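Local coordinates for protein A6 homolog (Fowlpox virus, PDB 6BR8), which binds phospholipids within a largely helical C-terminal domain and, as a whole protein, probably has an essential role in the maturation of immature virions into mature virions, at residues Thr213-Ile218 with Phe239-Ile244; Glu206-His211 with Phe243-Tyr248. All coordinates share one frame; numbering follows the deposited sequence.

Contact 1 (Thr213-Ile218 with Phe239-Ile244). With PGV ((1R)-2-{[{[(2S)-2,3-dihydroxypropyl]oxy}(hydroxy)phosphoryl]oxy}-1-[(palmitoyloxy)methyl]ethyl (11E)-octadec-11-enoate), chain F.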
ATOM      1  N   THR A 213      15.160  -3.098  14.126  1.00 42.55           N
ATOM      2  CA  THR A 213      15.208  -2.066  15.161  1.00 42.38           C
ATOM      3  C   THR A 213      15.231  -0.674  14.528  1.00 47.08           C
ATOM      4  O   THR A 213      14.426   0.202  14.867  1.00 47.72           O
ATOM      5  CB  THR A 213      16.426  -2.304  16.058  1.00 51.45           C
ATOM      6  OG1 THR A 213      16.418  -3.669  16.503  1.00 52.66           O
ATOM      7  CG2 THR A 213      16.407  -1.400  17.308  1.00 64.66           C
ATOM      8  N   THR A 214      16.090  -0.480  13.539  1.00 47.89           N
ATOM      9  CA  THR A 214      16.025   0.736  12.741  1.00 45.58           C
ATOM     10  C   THR A 214      14.634   0.978  12.168  1.00 50.74           C
ATOM     11  O   THR A 214      14.101   2.085  12.251  1.00 48.36           O
ATOM     12  CB  THR A 214      17.047   0.657  11.628  1.00 45.50           C
ATOM     13  OG1 THR A 214      18.343   0.545  12.240  1.00 55.89           O
ATOM     14  CG2 THR A 214      16.956   1.926  10.765  1.00 45.23           C
ATOM     15  N   LEU A 215      14.027  -0.029  11.538  1.00 53.95           N
ATOM     16  CA  LEU A 215      12.801   0.276  10.806  1.00 58.05           C
ATOM     17  C   LEU A 215      11.693   0.714  11.762  1.00 46.92           C
ATOM     18  O   LEU A 215      10.984   1.692  11.517  1.00 50.51           O
ATOM     19  CB  LEU A 215      12.351  -0.929   9.985  1.00 50.83           C
ATOM     20  CG  LEU A 215      11.019  -0.609   9.314  1.00 43.31           C
ATOM     21  CD1 LEU A 215      11.191   0.457   8.269  1.00 40.82           C
ATOM     22  CD2 LEU A 215      10.449  -1.893   8.730  1.00 57.22           C
ATOM     23  N   ILE A 216      11.513  -0.034  12.848  1.00 50.45           N
ATOM     24  CA  ILE A 216      10.517   0.326  13.848  1.00 46.25           C
ATOM     25  C   ILE A 216      10.816   1.711  14.404  1.00 56.66           C
ATOM     26  O   ILE A 216       9.931   2.572  14.489  1.00 51.74           O
ATOM     27  CB  ILE A 216      10.498  -0.724  14.964  1.00 44.58           C
ATOM     28  CG1 ILE A 216      10.084  -2.083  14.393  1.00 54.18           C
ATOM     29  CG2 ILE A 216       9.628  -0.248  16.171  1.00 44.04           C
ATOM     30  CD1 ILE A 216       8.633  -2.173  14.016  1.00 54.74           C
ATOM     31  N   SER A 217      12.065   1.931  14.817  1.00 44.07           N
ATOM     32  CA  SER A 217      12.453   3.221  15.377  1.00 48.89           C
ATOM     33  C   SER A 217      12.076   4.364  14.453  1.00 55.39           C
ATOM     34  O   SER A 217      11.383   5.294  14.864  1.00 54.19           O
ATOM     35  CB  SER A 217      13.947   3.254  15.627  1.00 40.68           C
ATOM     36  OG  SER A 217      14.364   4.574  15.907  1.00 54.34           O
ATOM     37  N   ILE A 218      12.519   4.298  13.191  1.00 52.97           N
ATOM     38  CA  ILE A 218      12.199   5.337  12.217  1.00 56.12           C
ATOM     39  C   ILE A 218      10.700   5.572  12.154  1.00 63.59           C
ATOM     40  O   ILE A 218      10.228   6.706  12.294  1.00 61.71           O
ATOM     41  CB  ILE A 218      12.745   4.954  10.835  1.00 54.64           C
ATOM     42  CG1 ILE A 218      14.250   5.208  10.764  1.00 57.27           C
ATOM     43  CG2 ILE A 218      11.976   5.689   9.745  1.00 57.24           C
ATOM     44  CD1 ILE A 218      14.858   4.707   9.487  1.00 62.96           C
ATOM     45  N   PHE A 239       4.091  -3.028  18.249  1.00 53.66           N
ATOM     46  CA  PHE A 239       2.966  -3.943  18.397  1.00 53.04           C
ATOM     47  C   PHE A 239       2.215  -4.159  17.081  1.00 60.55           C
ATOM     48  O   PHE A 239       1.800  -5.281  16.775  1.00 56.69           O
ATOM     49  CB  PHE A 239       2.016  -3.421  19.452  1.00 48.75           C
ATOM     50  CG  PHE A 239       0.720  -4.120  19.443  1.00 65.13           C
ATOM     51  CD1 PHE A 239       0.598  -5.351  20.063  1.00 71.07           C
ATOM     52  CD2 PHE A 239      -0.385  -3.559  18.829  1.00 65.47           C
ATOM     53  CE1 PHE A 239      -0.614  -6.012  20.070  1.00 84.58           C
ATOM     54  CE2 PHE A 239      -1.587  -4.210  18.836  1.00 76.54           C
ATOM     55  CZ  PHE A 239      -1.706  -5.438  19.454  1.00 79.81           C
ATOM     56  N   ILE A 240       2.002  -3.100  16.300  1.00 54.17           N
ATOM     57  CA  ILE A 240       1.344  -3.274  15.013  1.00 48.78           C
ATOM     58  C   ILE A 240       2.154  -4.201  14.118  1.00 58.82           C
ATOM     59  O   ILE A 240       1.601  -5.078  13.435  1.00 53.77           O
ATOM     60  CB  ILE A 240       1.129  -1.913  14.333  1.00 54.68           C
ATOM     61  CG1 ILE A 240       0.071  -1.101  15.086  1.00 58.53           C
ATOM     62  CG2 ILE A 240       0.771  -2.131  12.841  1.00 56.70           C
ATOM     63  CD1 ILE A 240      -0.077   0.310  14.586  1.00 66.52           C
ATOM     64  N   PHE A 241       3.475  -4.005  14.088  1.00 49.23           N
ATOM     65  CA  PHE A 241       4.320  -4.771  13.172  1.00 48.41           C
ATOM     66  C   PHE A 241       4.402  -6.233  13.609  1.00 48.92           C
ATOM     67  O   PHE A 241       4.312  -7.151  12.780  1.00 42.60           O
ATOM     68  CB  PHE A 241       5.719  -4.145  13.091  1.00 44.95           C
ATOM     69  CG  PHE A 241       5.852  -3.073  12.036  1.00 52.54           C
ATOM     70  CD1 PHE A 241       4.887  -2.096  11.894  1.00 60.06           C
ATOM     71  CD2 PHE A 241       6.940  -3.040  11.194  1.00 51.49           C
ATOM     72  CE1 PHE A 241       4.993  -1.104  10.928  1.00 50.57           C
ATOM     73  CE2 PHE A 241       7.059  -2.043  10.221  1.00 58.07           C
ATOM     74  CZ  PHE A 241       6.068  -1.065  10.098  1.00 43.64           C
ATOM     75  N   ASP A 242       4.566  -6.471  14.912  1.00 41.44           N
ATOM     76  CA  ASP A 242       4.538  -7.842  15.401  1.00 45.08           C
ATOM     77  C   ASP A 242       3.195  -8.486  15.146  1.00 56.14           C
ATOM     78  O   ASP A 242       3.119  -9.704  14.993  1.00 63.42           O
ATOM     79  CB  ASP A 242       4.855  -7.919  16.893  1.00 42.35           C
ATOM     80  CG  ASP A 242       6.317  -7.623  17.197  1.00 62.18           C
ATOM     81  OD1 ASP A 242       6.636  -7.431  18.389  1.00 70.04           O
ATOM     82  OD2 ASP A 242       7.137  -7.570  16.252  1.00 63.23           O
ATOM     83  N   PHE A 243       2.130  -7.691  15.111  1.00 68.93           N
ATOM     84  CA  PHE A 243       0.789  -8.233  14.930  1.00 63.38           C
ATOM     85  C   PHE A 243       0.589  -8.747  13.516  1.00 58.18           C
ATOM     86  O   PHE A 243       0.168  -9.892  13.316  1.00 67.34           O
ATOM     87  CB  PHE A 243      -0.245  -7.165  15.233  1.00 49.02           C
ATOM     88  CG  PHE A 243      -1.647  -7.587  14.918  1.00 70.99           C
ATOM     89  CD1 PHE A 243      -2.177  -7.399  13.646  1.00 61.10           C
ATOM     90  CD2 PHE A 243      -2.433  -8.177  15.889  1.00 66.22           C
ATOM     91  CE1 PHE A 243      -3.449  -7.790  13.351  1.00 51.87           C
ATOM     92  CE2 PHE A 243      -3.741  -8.568  15.596  1.00 72.41           C
ATOM     93  CZ  PHE A 243      -4.240  -8.370  14.325  1.00 60.66           C
ATOM     94  N   ILE A 244       0.846  -7.881  12.534  1.00 46.20           N
ATOM     95  CA  ILE A 244       0.796  -8.261  11.136  1.00 55.48           C
ATOM     96  C   ILE A 244       1.726  -9.443  10.885  1.00 59.42           C
ATOM     97  O   ILE A 244       1.410 -10.341  10.092  1.00 53.18           O
ATOM     98  CB  ILE A 244       1.127  -7.021  10.279  1.00 55.95           C
ATOM     99  CG1 ILE A 244      -0.043  -6.049  10.321  1.00 58.67           C
ATOM    100  CG2 ILE A 244       1.459  -7.384   8.836  1.00 53.36           C
ATOM    101  CD1 ILE A 244       0.172  -4.826   9.487  1.00 71.26           C
TER
HETATM  102  C01 PGV F 404       7.427 -15.576   9.297  1.00 90.32           C
HETATM  103  C02 PGV F 404       7.597 -16.747   8.184  1.00100.12           C
HETATM  104  C03 PGV F 404       9.041 -16.665   7.624  1.00106.70           C
HETATM  105  C04 PGV F 404      11.386 -18.633   9.003  1.00 93.76           C
HETATM  106  C05 PGV F 404      11.006 -17.786  10.254  1.00103.71           C
HETATM  107  C06 PGV F 404      11.714 -18.363  11.544  1.00107.41           C
HETATM  108  O01 PGV F 404       6.653 -16.498   7.165  1.00106.14           O
HETATM  109  O02 PGV F 404       7.363 -14.546   6.349  1.00102.70           O
HETATM  110  O03 PGV F 404       8.713 -15.138   9.753  1.00 83.27           O
HETATM  111  O04 PGV F 404      10.303 -13.579   9.617  1.00 98.53           O
HETATM  112  O05 PGV F 404       9.607 -17.956  10.391  1.00111.93           O
HETATM  113  O06 PGV F 404      11.547 -19.775  11.565  1.00108.02           O
HETATM  114  O11 PGV F 404       9.337 -17.681   6.702  1.00111.63           O
HETATM  115  O12 PGV F 404      10.298 -19.439   8.633  1.00101.48           O
HETATM  116  O13 PGV F 404      10.340 -20.010   6.114  1.00 90.18           O
HETATM  117  O14 PGV F 404       8.089 -19.917   7.315  1.00 98.22           O
HETATM  118  C1  PGV F 404       7.010 -15.703   6.102  1.00100.89           C
HETATM  119  C2  PGV F 404       6.974 -16.228   4.667  1.00 94.52           C
HETATM  120  C3  PGV F 404       6.590 -15.178   3.619  1.00 89.01           C
HETATM  121  C4  PGV F 404       7.655 -14.067   3.450  1.00 90.97           C
HETATM  122  C5  PGV F 404       7.132 -12.855   2.669  1.00 84.18           C
HETATM  123  C6  PGV F 404       7.167 -11.588   3.513  1.00 85.08           C
HETATM  124  C7  PGV F 404       6.213 -10.498   3.008  1.00 83.79           C
HETATM  125  C8  PGV F 404       6.141 -10.368   1.467  1.00 87.02           C
HETATM  126  C9  PGV F 404       5.125  -9.270   1.020  1.00 87.49           C
HETATM  127  C10 PGV F 404       4.542  -8.485   2.226  1.00 88.17           C
HETATM  128  C19 PGV F 404       9.113 -13.852   9.465  1.00 86.59           C
HETATM  129  C20 PGV F 404       8.171 -12.789   8.964  1.00 80.35           C
HETATM  130  C21 PGV F 404       8.886 -11.438   8.710  1.00 77.71           C
HETATM  131  C22 PGV F 404       8.136 -10.327   9.432  1.00 78.21           C
HETATM  132  C23 PGV F 404       7.722  -9.156   8.528  1.00 75.85           C
HETATM  133  C24 PGV F 404       6.838  -8.180   9.305  1.00 75.61           C
HETATM  134  C25 PGV F 404       6.095  -7.202   8.400  1.00 75.64           C
HETATM  135  C26 PGV F 404       5.744  -5.893   9.106  1.00 75.69           C
HETATM  136  C27 PGV F 404       5.378  -4.754   8.120  1.00 77.76           C
HETATM  137  C28 PGV F 404       4.301  -3.810   8.698  1.00 84.82           C
HETATM  138  C29 PGV F 404       3.662  -2.842   7.662  1.00 89.59           C
HETATM  139  C30 PGV F 404       2.205  -2.442   8.050  1.00 89.15           C
HETATM  140  C31 PGV F 404       1.774  -1.005   7.634  1.00 89.67           C
HETATM  141  C32 PGV F 404       1.064  -0.235   8.792  1.00 84.62           C
HETATM  142  C33 PGV F 404       1.904   0.920   9.398  1.00 76.58           C
HETATM  143  C34 PGV F 404       1.607   1.123  10.896  1.00 78.46           C
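F241 reaches from helix 237-249 to L215 and I216 on helix 212-225, and its ring also forms part of the wall for the palmitoyl chain of a bound phosphatidylglycerol (PGV). Along the second segment, F239 comes first; it starts out away from helix 212-225 and touches a bound phosphatidylethanolamine. I240 follows, its CG2 3.9 Å from C34 at the tail end of PGV. F241 then carries the whole protein contact. PGV C28 sits over the centre of one ring face, 3.4 Å above the plane, while L215 CD2 approaches the edge, 3.7 Å from F241 CE2. I216 CD1 comes in obliquely, 3.4 Å from F241 CD2 and nearly as close to CG. The second torsion of I216 (-72°) folds this methyl out of an extended course, and the two side chains slide past each other in opposite directions. D242 adds a salt bridge from OD2 to K212, just ahead of residues 213-218. I244 closes the segment with CD1 3.4 Å from PGV C30. Helix 156-170 packs against helix 212-225 through L161, which touches T214 and L215, whereas Y208 of helix 197-210 touches both L215 and F241.

Contact 2 (Glu206-His211 with Phe243-Tyr248); sequences EEYEKH and FIQEHY. With PGV ((1R)-2-{[{[(2S)-2,3-dihydroxypropyl]oxy}(hydroxy)phosphoryl]oxy}-1-[(palmitoyloxy)methyl]ethyl (11E)-octadec-11-enoate), chain F.
The phosphatidylglycerol site runs between Y208 and E209 on one helix and Q245 on another, and the palmitoyl chain of the lipid passes between them, touching all three. Y208 has CG trans to its backbone N (chi1 177°), which sends the ring across toward the lipid. PGV C23 lies over the centre of one ring face, 3.6 Å above the plane, and Y208 CZ is 3.4 Å from C24. Q245 extends its side chain from the other helix, bringing OE1 to 3.4 Å from PGV C22. Direct protein contact is slight: Q245 OE1 approaches the Y208 ring obliquely, 4.1 Å from CE1. Helices 197-210 and 237-249 thus act as two walls of a lipid-binding groove in this mostly helical fold, with the CA atoms of Y208 and Q245 11.0 Å apart. Near the ester end of the chain, the bent side chain of E209 brings its OE2 toward the Q245 amide, at the edge of its neighbour Y208's ring. A water joins the two polar groups, donating to Q245 OE1 at 2.7 Å and only weakly to E209 OE2 at 3.5 Å. E209 OE2 also lies 3.5 Å from the ester carbonyl oxygen O04 of PGV. Farther along helix 237-249, Y248, within the pi-type turn at 245-248, packs on V83 and F84 of helix 74-84 and belongs to phosphatidylethanolamine pockets.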
ATOM      1  N   GLU A 206      15.114 -12.007   5.967  1.00 42.81           N
ATOM      2  CA  GLU A 206      16.406 -11.747   6.584  1.00 51.05           C
ATOM      3  C   GLU A 206      16.689 -10.238   6.649  1.00 48.19           C
ATOM      4  O   GLU A 206      17.123  -9.718   7.679  1.00 56.35           O
ATOM      5  CB  GLU A 206      17.511 -12.533   5.858  1.00 66.59           C
ATOM      6  CG  GLU A 206      18.875 -12.384   6.469  1.00 65.50           C
ATOM      7  N   GLU A 207      16.438  -9.509   5.566  1.00 46.37           N
ATOM      8  CA  GLU A 207      16.653  -8.072   5.628  1.00 44.57           C
ATOM      9  C   GLU A 207      15.764  -7.446   6.685  1.00 45.24           C
ATOM     10  O   GLU A 207      16.185  -6.525   7.389  1.00 50.00           O
ATOM     11  CB  GLU A 207      16.403  -7.426   4.262  1.00 50.64           C
ATOM     12  CG  GLU A 207      17.296  -7.986   3.188  1.00 72.91           C
ATOM     13  CD  GLU A 207      18.740  -7.660   3.444  1.00 79.27           C
ATOM     14  OE1 GLU A 207      18.991  -6.609   4.055  1.00 83.84           O
ATOM     15  OE2 GLU A 207      19.620  -8.452   3.043  1.00 92.18           O
ATOM     16  N   TYR A 208      14.540  -7.949   6.832  1.00 45.90           N
ATOM     17  CA  TYR A 208      13.637  -7.381   7.822  1.00 52.05           C
ATOM     18  C   TYR A 208      14.160  -7.620   9.235  1.00 54.21           C
ATOM     19  O   TYR A 208      14.162  -6.707  10.066  1.00 55.31           O
ATOM     20  CB  TYR A 208      12.243  -7.976   7.684  1.00 48.48           C
ATOM     21  CG  TYR A 208      11.269  -7.457   8.743  1.00 46.28           C
ATOM     22  CD1 TYR A 208      11.014  -8.162   9.899  1.00 38.96           C
ATOM     23  CD2 TYR A 208      10.633  -6.230   8.573  1.00 44.60           C
ATOM     24  CE1 TYR A 208      10.106  -7.686  10.861  1.00 50.15           C
ATOM     25  CE2 TYR A 208       9.745  -5.745   9.505  1.00 44.48           C
ATOM     26  CZ  TYR A 208       9.482  -6.466  10.666  1.00 59.58           C
ATOM     27  OH  TYR A 208       8.593  -5.973  11.631  1.00 46.85           O
ATOM     28  N   GLU A 209      14.568  -8.855   9.532  1.00 56.97           N
ATOM     29  CA  GLU A 209      15.082  -9.168  10.856  1.00 47.64           C
ATOM     30  C   GLU A 209      16.383  -8.432  11.126  1.00 52.62           C
ATOM     31  O   GLU A 209      16.592  -7.913  12.226  1.00 48.92           O
ATOM     32  CB  GLU A 209      15.274 -10.669  11.007  1.00 48.88           C
ATOM     33  CG  GLU A 209      14.002 -11.435  10.774  1.00 71.90           C
ATOM     34  CD  GLU A 209      12.933 -11.114  11.809  1.00 79.57           C
ATOM     35  OE1 GLU A 209      13.240 -11.059  13.019  1.00 84.69           O
ATOM     36  OE2 GLU A 209      11.769 -10.920  11.414  1.00 88.60           O
ATOM     37  N   LYS A 210      17.264  -8.352  10.133  1.00 45.68           N
ATOM     38  CA  LYS A 210      18.528  -7.683  10.386  1.00 47.76           C
ATOM     39  C   LYS A 210      18.335  -6.225  10.756  1.00 47.25           C
ATOM     40  O   LYS A 210      19.124  -5.680  11.519  1.00 50.56           O
ATOM     41  CB  LYS A 210      19.446  -7.750   9.179  1.00 48.03           C
ATOM     42  CG  LYS A 210      20.371  -8.923   9.194  1.00 60.63           C
ATOM     43  CD  LYS A 210      21.550  -8.710   8.270  1.00 61.90           C
ATOM     44  CE  LYS A 210      21.100  -8.589   6.843  1.00 76.16           C
ATOM     45  NZ  LYS A 210      21.953  -7.629   6.088  1.00 90.52           N
ATOM     46  N   HIS A 211      17.288  -5.587  10.223  1.00 43.40           N
ATOM     47  CA  HIS A 211      17.117  -4.143  10.238  1.00 41.06           C
ATOM     48  C   HIS A 211      15.883  -3.741  11.002  1.00 56.53           C
ATOM     49  O   HIS A 211      15.447  -2.587  10.900  1.00 55.22           O
ATOM     50  CB  HIS A 211      17.050  -3.618   8.803  1.00 39.46           C
ATOM     51  CG  HIS A 211      18.394  -3.553   8.154  1.00 50.91           C
ATOM     52  ND1 HIS A 211      18.668  -4.146   6.946  1.00 63.35           N
ATOM     53  CD2 HIS A 211      19.542  -2.964   8.554  1.00 57.23           C
ATOM     54  CE1 HIS A 211      19.930  -3.917   6.625  1.00 63.45           C
ATOM     55  NE2 HIS A 211      20.480  -3.195   7.585  1.00 59.39           N
ATOM     56  N   PHE A 243       2.130  -7.691  15.111  1.00 68.93           N
ATOM     57  CA  PHE A 243       0.789  -8.233  14.930  1.00 63.38           C
ATOM     58  C   PHE A 243       0.589  -8.747  13.516  1.00 58.18           C
ATOM     59  O   PHE A 243       0.168  -9.892  13.316  1.00 67.34           O
ATOM     60  CB  PHE A 243      -0.245  -7.165  15.233  1.00 49.02           C
ATOM     61  CG  PHE A 243      -1.647  -7.587  14.918  1.00 70.99           C
ATOM     62  CD1 PHE A 243      -2.177  -7.399  13.646  1.00 61.10           C
ATOM     63  CD2 PHE A 243      -2.433  -8.177  15.889  1.00 66.22           C
ATOM     64  CE1 PHE A 243      -3.449  -7.790  13.351  1.00 51.87           C
ATOM     65  CE2 PHE A 243      -3.741  -8.568  15.596  1.00 72.41           C
ATOM     66  CZ  PHE A 243      -4.240  -8.370  14.325  1.00 60.66           C
ATOM     67  N   ILE A 244       0.846  -7.881  12.534  1.00 46.20           N
ATOM     68  CA  ILE A 244       0.796  -8.261  11.136  1.00 55.48           C
ATOM     69  C   ILE A 244       1.726  -9.443  10.885  1.00 59.42           C
ATOM     70  O   ILE A 244       1.410 -10.341  10.092  1.00 53.18           O
ATOM     71  CB  ILE A 244       1.127  -7.021  10.279  1.00 55.95           C
ATOM     72  CG1 ILE A 244      -0.043  -6.049  10.321  1.00 58.67           C
ATOM     73  CG2 ILE A 244       1.459  -7.384   8.836  1.00 53.36           C
ATOM     74  CD1 ILE A 244       0.172  -4.826   9.487  1.00 71.26           C
ATOM     75  N   GLN A 245       2.849  -9.509  11.605  1.00 59.65           N
ATOM     76  CA  GLN A 245       3.754 -10.641  11.422  1.00 53.15           C
ATOM     77  C   GLN A 245       3.127 -11.941  11.901  1.00 50.57           C
ATOM     78  O   GLN A 245       3.214 -12.964  11.220  1.00 59.53           O
ATOM     79  CB  GLN A 245       5.077 -10.417  12.142  1.00 51.17           C
ATOM     80  CG  GLN A 245       5.927 -11.682  12.056  1.00 53.15           C
ATOM     81  CD  GLN A 245       7.285 -11.554  12.679  1.00 56.32           C
ATOM     82  OE1 GLN A 245       7.830 -10.455  12.794  1.00 54.31           O
ATOM     83  NE2 GLN A 245       7.852 -12.684  13.082  1.00 63.92           N
ATOM     84  N   GLU A 246       2.484 -11.930  13.065  1.00 49.53           N
ATOM     85  CA  GLU A 246       1.974 -13.188  13.592  1.00 58.39           C
ATOM     86  C   GLU A 246       0.702 -13.629  12.883  1.00 63.59           C
ATOM     87  O   GLU A 246       0.483 -14.825  12.692  1.00 71.84           O
ATOM     88  CB  GLU A 246       1.742 -13.076  15.095  1.00 65.48           C
ATOM     89  CG  GLU A 246       2.976 -12.666  15.911  1.00 91.28           C
ATOM     90  N   HIS A 247      -0.147 -12.689  12.476  1.00 66.05           N
ATOM     91  CA  HIS A 247      -1.429 -13.073  11.906  1.00 68.12           C
ATOM     92  C   HIS A 247      -1.491 -13.034  10.387  1.00 65.02           C
ATOM     93  O   HIS A 247      -2.407 -13.635   9.820  1.00 71.29           O
ATOM     94  CB  HIS A 247      -2.549 -12.204  12.480  1.00 62.84           C
ATOM     95  CG  HIS A 247      -2.743 -12.390  13.950  1.00 75.88           C
ATOM     96  ND1 HIS A 247      -2.481 -11.391  14.862  1.00 75.49           N
ATOM     97  CD2 HIS A 247      -3.161 -13.459  14.670  1.00 84.54           C
ATOM     98  CE1 HIS A 247      -2.742 -11.834  16.080  1.00 79.07           C
ATOM     99  NE2 HIS A 247      -3.152 -13.085  15.990  1.00 82.10           N
ATOM    100  N   TYR A 248      -0.544 -12.391   9.710  1.00 65.67           N
ATOM    101  CA  TYR A 248      -0.636 -12.304   8.260  1.00 64.60           C
ATOM    102  C   TYR A 248       0.617 -12.795   7.536  1.00 62.75           C
ATOM    103  O   TYR A 248       0.553 -13.790   6.797  1.00 71.54           O
ATOM    104  CB  TYR A 248      -0.989 -10.871   7.872  1.00 57.10           C
ATOM    105  CG  TYR A 248      -2.302 -10.480   8.479  1.00 57.53           C
ATOM    106  CD1 TYR A 248      -3.446 -11.204   8.190  1.00 64.05           C
ATOM    107  CD2 TYR A 248      -2.401  -9.421   9.376  1.00 65.54           C
ATOM    108  CE1 TYR A 248      -4.657 -10.885   8.752  1.00 67.72           C
ATOM    109  CE2 TYR A 248      -3.632  -9.080   9.945  1.00 61.05           C
ATOM    110  CZ  TYR A 248      -4.751  -9.824   9.626  1.00 66.79           C
ATOM    111  OH  TYR A 248      -5.982  -9.532  10.167  1.00 83.48           O
TER
HETATM  112  C01 PGV F 404       7.427 -15.576   9.297  1.00 90.32           C
HETATM  113  C02 PGV F 404       7.597 -16.747   8.184  1.00100.12           C
HETATM  114  C03 PGV F 404       9.041 -16.665   7.624  1.00106.70           C
HETATM  115  C04 PGV F 404      11.386 -18.633   9.003  1.00 93.76           C
HETATM  116  C05 PGV F 404      11.006 -17.786  10.254  1.00103.71           C
HETATM  117  C06 PGV F 404      11.714 -18.363  11.544  1.00107.41           C
HETATM  118  O01 PGV F 404       6.653 -16.498   7.165  1.00106.14           O
HETATM  119  O02 PGV F 404       7.363 -14.546   6.349  1.00102.70           O
HETATM  120  O03 PGV F 404       8.713 -15.138   9.753  1.00 83.27           O
HETATM  121  O04 PGV F 404      10.303 -13.579   9.617  1.00 98.53           O
HETATM  122  O05 PGV F 404       9.607 -17.956  10.391  1.00111.93           O
HETATM  123  O06 PGV F 404      11.547 -19.775  11.565  1.00108.02           O
HETATM  124  O11 PGV F 404       9.337 -17.681   6.702  1.00111.63           O
HETATM  125  O12 PGV F 404      10.298 -19.439   8.633  1.00101.48           O
HETATM  126  O13 PGV F 404      10.340 -20.010   6.114  1.00 90.18           O
HETATM  127  O14 PGV F 404       8.089 -19.917   7.315  1.00 98.22           O
HETATM  128  C1  PGV F 404       7.010 -15.703   6.102  1.00100.89           C
HETATM  129  C2  PGV F 404       6.974 -16.228   4.667  1.00 94.52           C
HETATM  130  C3  PGV F 404       6.590 -15.178   3.619  1.00 89.01           C
HETATM  131  C4  PGV F 404       7.655 -14.067   3.450  1.00 90.97           C
HETATM  132  C5  PGV F 404       7.132 -12.855   2.669  1.00 84.18           C
HETATM  133  C6  PGV F 404       7.167 -11.588   3.513  1.00 85.08           C
HETATM  134  C7  PGV F 404       6.213 -10.498   3.008  1.00 83.79           C
HETATM  135  C8  PGV F 404       6.141 -10.368   1.467  1.00 87.02           C
HETATM  136  C9  PGV F 404       5.125  -9.270   1.020  1.00 87.49           C
HETATM  137  C10 PGV F 404       4.542  -8.485   2.226  1.00 88.17           C
HETATM  138  C19 PGV F 404       9.113 -13.852   9.465  1.00 86.59           C
HETATM  139  C20 PGV F 404       8.171 -12.789   8.964  1.00 80.35           C
HETATM  140  C21 PGV F 404       8.886 -11.438   8.710  1.00 77.71           C
HETATM  141  C22 PGV F 404       8.136 -10.327   9.432  1.00 78.21           C
HETATM  142  C23 PGV F 404       7.722  -9.156   8.528  1.00 75.85           C
HETATM  143  C24 PGV F 404       6.838  -8.180   9.305  1.00 75.61           C
HETATM  144  C25 PGV F 404       6.095  -7.202   8.400  1.00 75.64           C
HETATM  145  C26 PGV F 404       5.744  -5.893   9.106  1.00 75.69           C
HETATM  146  C27 PGV F 404       5.378  -4.754   8.120  1.00 77.76           C
HETATM  147  C28 PGV F 404       4.301  -3.810   8.698  1.00 84.82           C
HETATM  148  C29 PGV F 404       3.662  -2.842   7.662  1.00 89.59           C
HETATM  149  C30 PGV F 404       2.205  -2.442   8.050  1.00 89.15           C
HETATM  150  C31 PGV F 404       1.774  -1.005   7.634  1.00 89.67           C
HETATM  151  C32 PGV F 404       1.064  -0.235   8.792  1.00 84.62           C
HETATM  152  C33 PGV F 404       1.904   0.920   9.398  1.00 76.58           C
HETATM  153  C34 PGV F 404       1.607   1.123  10.896  1.00 78.46           C
HETATM  154  O   HOH W   1      10.024  -9.924  14.258  1.00 50.09           O

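Contacts 1 and 2 are adjacent sections of one lipid-binding groove, their centres 8 Å apart. Both draw on helix 237-249 and share F243 and I244, whereas their other segments lie on the successive helices 197-210 and 212-225, with H211 at the N-cap of the latter. They meet through Y208: its OH is 3.4 Å from F241 CD2, and its CE2 packs 4.0 Å from L215 CD2. The same palmitoyl chain of PGV threads past both. Its ester end belongs to contact 2, and its carbons then run from the Y208 face to the F241 face and on to the tail end beside I240. F243, which lies in both contacts' portion of helix 237-249, instead touches phosphatidylethanolamine molecules.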